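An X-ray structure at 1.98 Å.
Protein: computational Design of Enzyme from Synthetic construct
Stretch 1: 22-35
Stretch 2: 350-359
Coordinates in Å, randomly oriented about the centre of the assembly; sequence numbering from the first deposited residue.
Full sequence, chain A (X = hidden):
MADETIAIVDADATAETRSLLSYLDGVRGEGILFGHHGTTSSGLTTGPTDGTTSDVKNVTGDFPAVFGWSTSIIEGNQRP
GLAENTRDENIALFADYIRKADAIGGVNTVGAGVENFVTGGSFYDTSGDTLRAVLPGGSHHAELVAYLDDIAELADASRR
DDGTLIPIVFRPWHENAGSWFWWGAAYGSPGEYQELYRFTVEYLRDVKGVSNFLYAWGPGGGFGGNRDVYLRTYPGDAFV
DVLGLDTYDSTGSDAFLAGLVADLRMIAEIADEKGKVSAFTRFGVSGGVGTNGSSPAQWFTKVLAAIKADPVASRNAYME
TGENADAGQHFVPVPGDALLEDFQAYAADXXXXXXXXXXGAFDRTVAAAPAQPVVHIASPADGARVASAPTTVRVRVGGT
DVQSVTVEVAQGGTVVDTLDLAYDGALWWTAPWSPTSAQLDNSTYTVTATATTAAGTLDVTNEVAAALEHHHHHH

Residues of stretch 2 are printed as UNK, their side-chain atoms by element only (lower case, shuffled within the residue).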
ATOM      1  N   SER A  22     -13.688  -8.450   2.499  1.00 28.82           N
ATOM      2  CA  SER A  22     -14.210  -9.811   2.588  1.00 26.64           C
ATOM      3  C   SER A  22     -14.083 -10.553   1.261  1.00 23.00           C
ATOM      4  O   SER A  22     -13.716 -11.723   1.227  1.00 25.34           O
ATOM      5  CB  SER A  22     -15.680  -9.798   3.016  1.00 31.04           C
ATOM      6  OG  SER A  22     -16.236 -11.106   2.946  1.00 31.12           O
ATOM      7  N   TYR A  23     -14.414  -9.872   0.173  1.00 28.54           N
ATOM      8  CA  TYR A  23     -14.342 -10.477  -1.148  1.00 31.22           C
ATOM      9  C   TYR A  23     -12.904 -10.875  -1.488  1.00 30.65           C
ATOM     10  O   TYR A  23     -12.655 -11.992  -1.948  1.00 27.18           O
ATOM     11  CB  TYR A  23     -14.919  -9.525  -2.208  1.00 27.55           C
ATOM     12  CG  TYR A  23     -14.585  -9.921  -3.624  1.00 31.04           C
ATOM     13  CD1 TYR A  23     -15.383 -10.821  -4.327  1.00 29.66           C
ATOM     14  CD2 TYR A  23     -13.470  -9.395  -4.259  1.00 31.21           C
ATOM     15  CE1 TYR A  23     -15.076 -11.177  -5.621  1.00 31.81           C
ATOM     16  CE2 TYR A  23     -13.158  -9.738  -5.546  1.00 32.28           C
ATOM     17  CZ  TYR A  23     -13.961 -10.627  -6.227  1.00 31.40           C
ATOM     18  OH  TYR A  23     -13.631 -10.966  -7.515  1.00 30.73           O
ATOM     19  N   LEU A  24     -11.960  -9.967  -1.256  1.00 27.78           N
ATOM     20  CA  LEU A  24     -10.560 -10.247  -1.567  1.00 25.90           C
ATOM     21  C   LEU A  24     -10.037 -11.449  -0.768  1.00 30.10           C
ATOM     22  O   LEU A  24      -9.263 -12.245  -1.286  1.00 31.07           O
ATOM     23  CB  LEU A  24      -9.696  -9.001  -1.336  1.00 23.04           C
ATOM     24  CG  LEU A  24      -9.989  -7.843  -2.305  1.00 25.14           C
ATOM     25  CD1 LEU A  24      -9.284  -6.535  -1.862  1.00 23.65           C
ATOM     26  CD2 LEU A  24      -9.602  -8.243  -3.736  1.00 23.91           C
ATOM     27  N   ASP A  25     -10.456 -11.596   0.487  1.00 28.47           N
ATOM     28  CA  ASP A  25     -10.030 -12.768   1.255  1.00 22.03           C
ATOM     29  C   ASP A  25     -10.668 -14.029   0.669  1.00 27.66           C
ATOM     30  O   ASP A  25     -10.018 -15.058   0.525  1.00 27.28           O
ATOM     31  CB  ASP A  25     -10.395 -12.628   2.738  1.00 24.27           C
ATOM     32  CG  ASP A  25      -9.705 -13.671   3.616  1.00 37.68           C
ATOM     33  OD1 ASP A  25      -8.534 -14.029   3.338  1.00 30.64           O
ATOM     34  OD2 ASP A  25     -10.341 -14.139   4.583  1.00 38.15           O
ATOM     35  N   GLY A  26     -11.948 -13.933   0.319  1.00 32.83           N
ATOM     36  CA  GLY A  26     -12.697 -15.081  -0.169  1.00 29.75           C
ATOM     37  C   GLY A  26     -12.223 -15.628  -1.499  1.00 31.30           C
ATOM     38  O   GLY A  26     -12.356 -16.824  -1.765  1.00 28.54           O
ATOM     39  N   VAL A  27     -11.660 -14.766  -2.342  1.00 23.19           N
ATOM     40  CA  VAL A  27     -11.199 -15.219  -3.647  1.00 28.78           C
ATOM     41  C   VAL A  27      -9.880 -15.995  -3.564  1.00 27.03           C
ATOM     42  O   VAL A  27      -9.552 -16.770  -4.458  1.00 28.90           O
ATOM     43  CB  VAL A  27     -11.082 -14.034  -4.648  1.00 36.13           C
ATOM     44  CG1 VAL A  27      -9.746 -13.320  -4.479  1.00 32.45           C
ATOM     45  CG2 VAL A  27     -11.254 -14.518  -6.068  1.00 44.64           C
ATOM     46  N   ARG A  28      -9.129 -15.797  -2.485  1.00 24.82           N
ATOM     47  CA  ARG A  28      -7.806 -16.405  -2.373  1.00 24.41           C
ATOM     48  C   ARG A  28      -7.841 -17.920  -2.557  1.00 33.37           C
ATOM     49  O   ARG A  28      -8.537 -18.623  -1.829  1.00 28.99           O
ATOM     50  CB  ARG A  28      -7.155 -16.007  -1.042  1.00 25.30           C
ATOM     51  CG  ARG A  28      -6.972 -14.484  -0.933  1.00 25.94           C
ATOM     52  CD  ARG A  28      -6.521 -14.051   0.446  1.00 25.48           C
ATOM     53  NE  ARG A  28      -5.276 -14.714   0.809  1.00 27.28           N
ATOM     54  CZ  ARG A  28      -4.995 -15.179   2.025  1.00 29.76           C
ATOM     55  NH1 ARG A  28      -5.871 -15.050   3.019  1.00 26.88           N
ATOM     56  NH2 ARG A  28      -3.830 -15.784   2.241  1.00 27.53           N
ATOM     57  N   GLY A  29      -7.103 -18.409  -3.551  1.00 28.70           N
ATOM     58  CA  GLY A  29      -7.084 -19.826  -3.869  1.00 31.91           C
ATOM     59  C   GLY A  29      -8.123 -20.253  -4.895  1.00 29.43           C
ATOM     60  O   GLY A  29      -8.026 -21.338  -5.452  1.00 34.12           O
ATOM     61  N   GLU A  30      -9.120 -19.407  -5.143  1.00 29.62           N
ATOM     62  CA  GLU A  30     -10.174 -19.723  -6.109  1.00 35.62           C
ATOM     63  C   GLU A  30      -9.852 -19.121  -7.477  1.00 32.49           C
ATOM     64  O   GLU A  30     -10.057 -19.743  -8.504  1.00 29.48           O
ATOM     65  CB  GLU A  30     -11.532 -19.210  -5.621  1.00 36.31           C
ATOM     66  CG  GLU A  30     -11.995 -19.851  -4.317  1.00 48.74           C
ATOM     67  CD  GLU A  30     -12.092 -21.363  -4.419  1.00 68.92           C
ATOM     68  OE1 GLU A  30     -12.776 -21.853  -5.345  1.00 76.61           O
ATOM     69  OE2 GLU A  30     -11.478 -22.064  -3.581  1.00 75.03           O
ATOM     70  N   GLY A  31      -9.351 -17.896  -7.469  1.00 25.64           N
ATOM     71  CA  GLY A  31      -8.908 -17.230  -8.675  1.00 27.72           C
ATOM     72  C   GLY A  31      -8.112 -16.006  -8.278  1.00 27.40           C
ATOM     73  O   GLY A  31      -8.249 -15.507  -7.161  1.00 24.69           O
ATOM     74  N   ILE A  32      -7.267 -15.523  -9.177  1.00 25.88           N
ATOM     75  CA  ILE A  32      -6.441 -14.374  -8.850  1.00 26.38           C
ATOM     76  C   ILE A  32      -6.754 -13.236  -9.831  1.00 29.73           C
ATOM     77  O   ILE A  32      -6.679 -13.414 -11.052  1.00 26.17           O
ATOM     78  CB  ILE A  32      -4.944 -14.756  -8.824  1.00 23.38           C
ATOM     79  CG1 ILE A  32      -4.092 -13.599  -8.274  1.00 24.48           C
ATOM     80  CG2 ILE A  32      -4.482 -15.202 -10.210  1.00 24.70           C
ATOM     81  CD1 ILE A  32      -2.685 -14.028  -7.835  1.00 23.16           C
ATOM     82  N   LEU A  33      -7.161 -12.088  -9.298  1.00 22.33           N
ATOM     83  CA  LEU A  33      -7.534 -10.972 -10.156  1.00 22.68           C
ATOM     84  C   LEU A  33      -6.298 -10.413 -10.858  1.00 25.20           C
ATOM     85  O   LEU A  33      -5.300 -10.069 -10.215  1.00 23.30           O
ATOM     86  CB  LEU A  33      -8.195  -9.826  -9.370  1.00 24.57           C
ATOM     87  CG  LEU A  33      -9.297  -9.924  -8.301  1.00 34.81           C
ATOM     88  CD1 LEU A  33     -10.337  -8.824  -8.485  1.00 33.99           C
ATOM     89  CD2 LEU A  33      -9.957 -11.266  -8.158  1.00 28.02           C
ATOM     90  N   PHE A  34      -6.368 -10.304 -12.178  1.00 24.54           N
ATOM     91  CA  PHE A  34      -5.299  -9.652 -12.919  1.00 26.02           C
ATOM     92  C   PHE A  34      -5.469  -8.135 -12.879  1.00 24.63           C
ATOM     93  O   PHE A  34      -6.547  -7.613 -13.159  1.00 24.44           O
ATOM     94  CB  PHE A  34      -5.260 -10.104 -14.385  1.00 22.60           C
ATOM     95  CG  PHE A  34      -4.315  -9.289 -15.218  1.00 22.73           C
ATOM     96  CD1 PHE A  34      -2.942  -9.431 -15.055  1.00 21.18           C
ATOM     97  CD2 PHE A  34      -4.797  -8.342 -16.121  1.00 24.65           C
ATOM     98  CE1 PHE A  34      -2.062  -8.671 -15.813  1.00 18.96           C
ATOM     99  CE2 PHE A  34      -3.928  -7.575 -16.885  1.00 22.71           C
ATOM    100  CZ  PHE A  34      -2.567  -7.739 -16.742  1.00 23.80           C
ATOM    101  N   GLY A  35      -4.397  -7.436 -12.534  1.00 22.84           N
ATOM    102  CA  GLY A  35      -4.416  -5.980 -12.485  1.00 23.57           C
ATOM    103  C   GLY A  35      -3.422  -5.349 -13.442  1.00 24.51           C
ATOM    104  O   GLY A  35      -2.408  -5.957 -13.807  1.00 23.16           O
ATOM    105  N   UNK A 350      -8.623 -20.198 -16.655  1.00 30.06           N
ATOM    106  CA  UNK A 350      -9.758 -19.998 -15.747  1.00 32.29           C
ATOM    107  C   UNK A 350      -9.327 -19.431 -14.402  1.00 29.36           C
ATOM    108  O   UNK A 350     -10.135 -18.826 -13.696  1.00 28.84           O
ATOM    109  c   UNK A 350      -9.752 -22.225 -16.675  1.00 46.54           C
ATOM    110  c   UNK A 350      -8.426 -21.615 -17.004  1.00 39.01           C
ATOM    111  c   UNK A 350     -10.323 -21.415 -15.557  1.00 38.97           C
ATOM    112  N   UNK A 351      -8.069 -19.618 -14.030  1.00 25.15           N
ATOM    113  CA  UNK A 351      -7.661 -19.161 -12.714  1.00 23.52           C
ATOM    114  C   UNK A 351      -7.508 -17.632 -12.641  1.00 26.67           C
ATOM    115  O   UNK A 351      -7.679 -17.048 -11.579  1.00 27.92           O
ATOM    116  c   UNK A 351      -5.064 -18.846 -10.369  1.00 27.62           C
ATOM    117  c   UNK A 351      -6.099 -19.680 -10.760  1.00 29.61           C
ATOM    118  c   UNK A 351      -4.799 -18.622  -9.032  1.00 28.91           C
ATOM    119  c   UNK A 351      -6.855 -20.301  -9.778  1.00 32.42           C
ATOM    120  c   UNK A 351      -6.402 -19.908 -12.222  1.00 22.51           C
ATOM    121  c   UNK A 351      -5.557 -19.248  -8.062  1.00 31.73           C
ATOM    122  c   UNK A 351      -6.588 -20.089  -8.436  1.00 33.31           C
ATOM    123  N   UNK A 352      -7.222 -16.976 -13.766  1.00 25.73           N
ATOM    124  CA  UNK A 352      -7.086 -15.513 -13.763  1.00 24.18           C
ATOM    125  C   UNK A 352      -8.416 -14.805 -13.967  1.00 27.35           C
ATOM    126  O   UNK A 352      -9.146 -15.123 -14.902  1.00 29.14           O
ATOM    127  c   UNK A 352      -6.099 -15.016 -14.848  1.00 22.20           C
ATOM    128  c   UNK A 352      -4.669 -15.501 -14.526  1.00 20.50           C
ATOM    129  o   UNK A 352      -6.514 -15.513 -16.131  1.00 25.07           O
ATOM    130  N   UNK A 353      -8.720 -13.834 -13.106  1.00 23.17           N
ATOM    131  CA  UNK A 353     -10.004 -13.147 -13.187  1.00 27.45           C
ATOM    132  C   UNK A 353      -9.860 -11.762 -13.781  1.00 28.70           C
ATOM    133  O   UNK A 353      -8.952 -11.006 -13.431  1.00 23.23           O
ATOM    134  c   UNK A 353     -11.565 -14.252  -9.771  1.00 34.19           C
ATOM    135  c   UNK A 353     -10.687 -13.064 -11.821  1.00 26.90           C
ATOM    136  c   UNK A 353     -10.982 -14.422 -11.168  1.00 32.61           C
ATOM    137  c   UNK A 353     -11.918 -15.231 -12.038  1.00 36.79           C
ATOM    138  N   UNK A 354     -10.769 -11.445 -14.693  1.00 24.72           N
ATOM    139  CA  UNK A 354     -10.815 -10.127 -15.301  1.00 28.83           C
ATOM    140  C   UNK A 354     -12.127  -9.437 -14.910  1.00 27.56           C
ATOM    141  O   UNK A 354     -12.946 -10.023 -14.197  1.00 28.93           O
ATOM    142  c   UNK A 354      -8.445  -9.656 -17.918  1.00 23.32           C
ATOM    143  c   UNK A 354      -9.197 -10.569 -17.196  1.00 27.63           C
ATOM    144  c   UNK A 354      -8.603 -11.768 -16.801  1.00 24.91           C
ATOM    145  c   UNK A 354      -6.546 -11.133 -17.849  1.00 27.67           C
ATOM    146  c   UNK A 354     -10.619 -10.259 -16.813  1.00 26.46           C
ATOM    147  c   UNK A 354      -7.131  -9.930 -18.248  1.00 24.67           C
ATOM    148  c   UNK A 354      -7.291 -12.057 -17.128  1.00 26.20           C
ATOM    149  N   UNK A 355     -12.312  -8.201 -15.362  1.00 27.05           N
ATOM    150  CA  UNK A 355     -13.442  -7.369 -14.943  1.00 29.42           C
ATOM    151  C   UNK A 355     -14.804  -8.054 -14.974  1.00 36.89           C
ATOM    152  O   UNK A 355     -15.562  -7.972 -14.001  1.00 29.81           O
ATOM    153  c   UNK A 355     -13.494  -6.100 -15.764  1.00 32.16           C
ATOM    154  N   UNK A 356     -15.138  -8.694 -16.092  1.00 32.60           N
ATOM    155  CA  UNK A 356     -16.457  -9.308 -16.200  1.00 33.90           C
ATOM    156  C   UNK A 356     -16.607 -10.518 -15.275  1.00 37.91           C
ATOM    157  O   UNK A 356     -17.703 -11.038 -15.101  1.00 40.97           O
ATOM    158  o   UNK A 356     -15.925 -10.721 -18.098  1.00 44.50           O
ATOM    159  c   UNK A 356     -16.780  -9.689 -17.651  1.00 37.18           C
ATOM    160  N   UNK A 357     -15.515 -10.966 -14.668  1.00 31.29           N
ATOM    161  CA  UNK A 357     -15.617 -12.082 -13.735  1.00 27.16           C
ATOM    162  C   UNK A 357     -15.680 -11.647 -12.269  1.00 30.93           C
ATOM    163  O   UNK A 357     -15.749 -12.483 -11.375  1.00 31.50           O
ATOM    164  o   UNK A 357     -13.182 -15.435 -16.286  1.00 56.36           O
ATOM    165  c   UNK A 357     -14.484 -13.087 -13.956  1.00 31.70           C
ATOM    166  c   UNK A 357     -13.298 -14.268 -15.855  1.00 44.42           C
ATOM    167  o   UNK A 357     -12.364 -13.441 -15.862  1.00 32.93           O
ATOM    168  c   UNK A 357     -14.627 -13.850 -15.278  1.00 42.05           C
ATOM    169  N   UNK A 358     -15.647 -10.343 -12.023  1.00 29.55           N
ATOM    170  CA  UNK A 358     -15.739  -9.848 -10.650  1.00 31.24           C
ATOM    171  C   UNK A 358     -17.201  -9.707 -10.269  1.00 33.23           C
ATOM    172  O   UNK A 358     -17.927  -8.922 -10.873  1.00 31.84           O
ATOM    173  c   UNK A 358     -15.363  -7.893  -9.092  1.00 26.40           C
ATOM    174  c   UNK A 358     -15.063  -8.484 -10.489  1.00 27.81           C
ATOM    175  c   UNK A 358     -13.565  -8.612 -10.724  1.00 25.43           C
ATOM    176  N   UNK A 359     -17.630 -10.470  -9.270  1.00 28.59           N
ATOM    177  CA  UNK A 359     -19.018 -10.437  -8.842  1.00 33.93           C
ATOM    178  C   UNK A 359     -19.117 -10.559  -7.318  1.00 35.42           C
ATOM    179  O   UNK A 359     -18.320 -11.260  -6.685  1.00 35.51           O
ATOM    180  c   UNK A 359     -19.256 -12.914  -9.254  1.00 45.71           C
ATOM    181  o   UNK A 359     -21.200 -11.517  -9.090  1.00 44.89           O
ATOM    182  c   UNK A 359     -19.843 -11.547  -9.547  1.00 41.52           C
TER
HETATM  183  O   HOH W   1     -15.558 -12.784  -8.612  1.00 36.09           O
HETATM  184  O   HOH W   2     -11.129 -18.888 -11.004  1.00 35.17           O

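Position 350 has three side-chain carbons that close a ring onto the backbone nitrogen, which makes it Pro350. It scarcely touches stretch 1, but its O accepts a bond from a water (2.9 Å) that also donates to Glu30 O (2.9 Å).

Position 351 carries one carbon and then a ring of six carbons with no oxygen. One face of the ring covers Gly31, whose CA lies 3.9 Å from the ring centroid, and this is Phe351. Its CE2 meets Ile32 CG2 at 3.6 Å, so a flat apolar ring serves both neighbours. Gly31 suits the place, because a CB there would clash with a side chain from position 353.

At position 352 the first carbon bears one oxygen and one carbon: by atoms and branching, Thr352. Its side chain lies on the same face of the sheet as that of Ile32, and its CG2 is 4.3 Å from Ile32 CG2. The hydroxyl finds its hydrogen bond just outside the stretch, so the methyl can face the isoleucine at no polar cost.

Position 353 has four carbons forked at the second, hence Leu353 rather than isoleucine, which forks at the first. On the face it shares with Leu33, its CD1 packs 3.7 Å from Val27 CG2 and 3.8 Å from Leu33 CD2, reaching both Val27 and Leu33 of stretch 1.

Position 354 again shows one carbon and a six-carbon ring: Phe354. Its ring lies near parallel to that of Phe34 but slid aside, centroids 5.2 Å apart, and Phe34 CB sits over its face.

A single carbon at position 355 gives Ala355, pointing away from stretch 1. Position 356, one carbon then one oxygen, is Ser356, exposed and beyond reach. Position 357 has three carbons, the third carrying two oxygens: Glu357, whose OE1 accepts from Phe354 N at 2.8 Å and braces the turn.

At position 358 one carbon carries two more. This is Val358, whose CG2 meets Leu33 CD1 at 3.9 Å and whose CG1 lies 3.9 Å from Tyr23 OH. Position 359, one carbon bearing an oxygen and a carbon, is Thr359; its side chain points away, while its backbone O lies 3.4 Å from Tyr23 CE1.

The contact is a short parallel strand pairing. Ile32 N donates to Phe351 O (2.9 Å), Leu353 N to Ile32 O (2.9 Å) and Phe34 N to Leu353 O (3.0 Å). Apolar side chains pack around this ladder, and a water joins Tyr23 OH to Glu357 O and Thr359 N.

Stretch 2 350-359: PFTLFASEVT
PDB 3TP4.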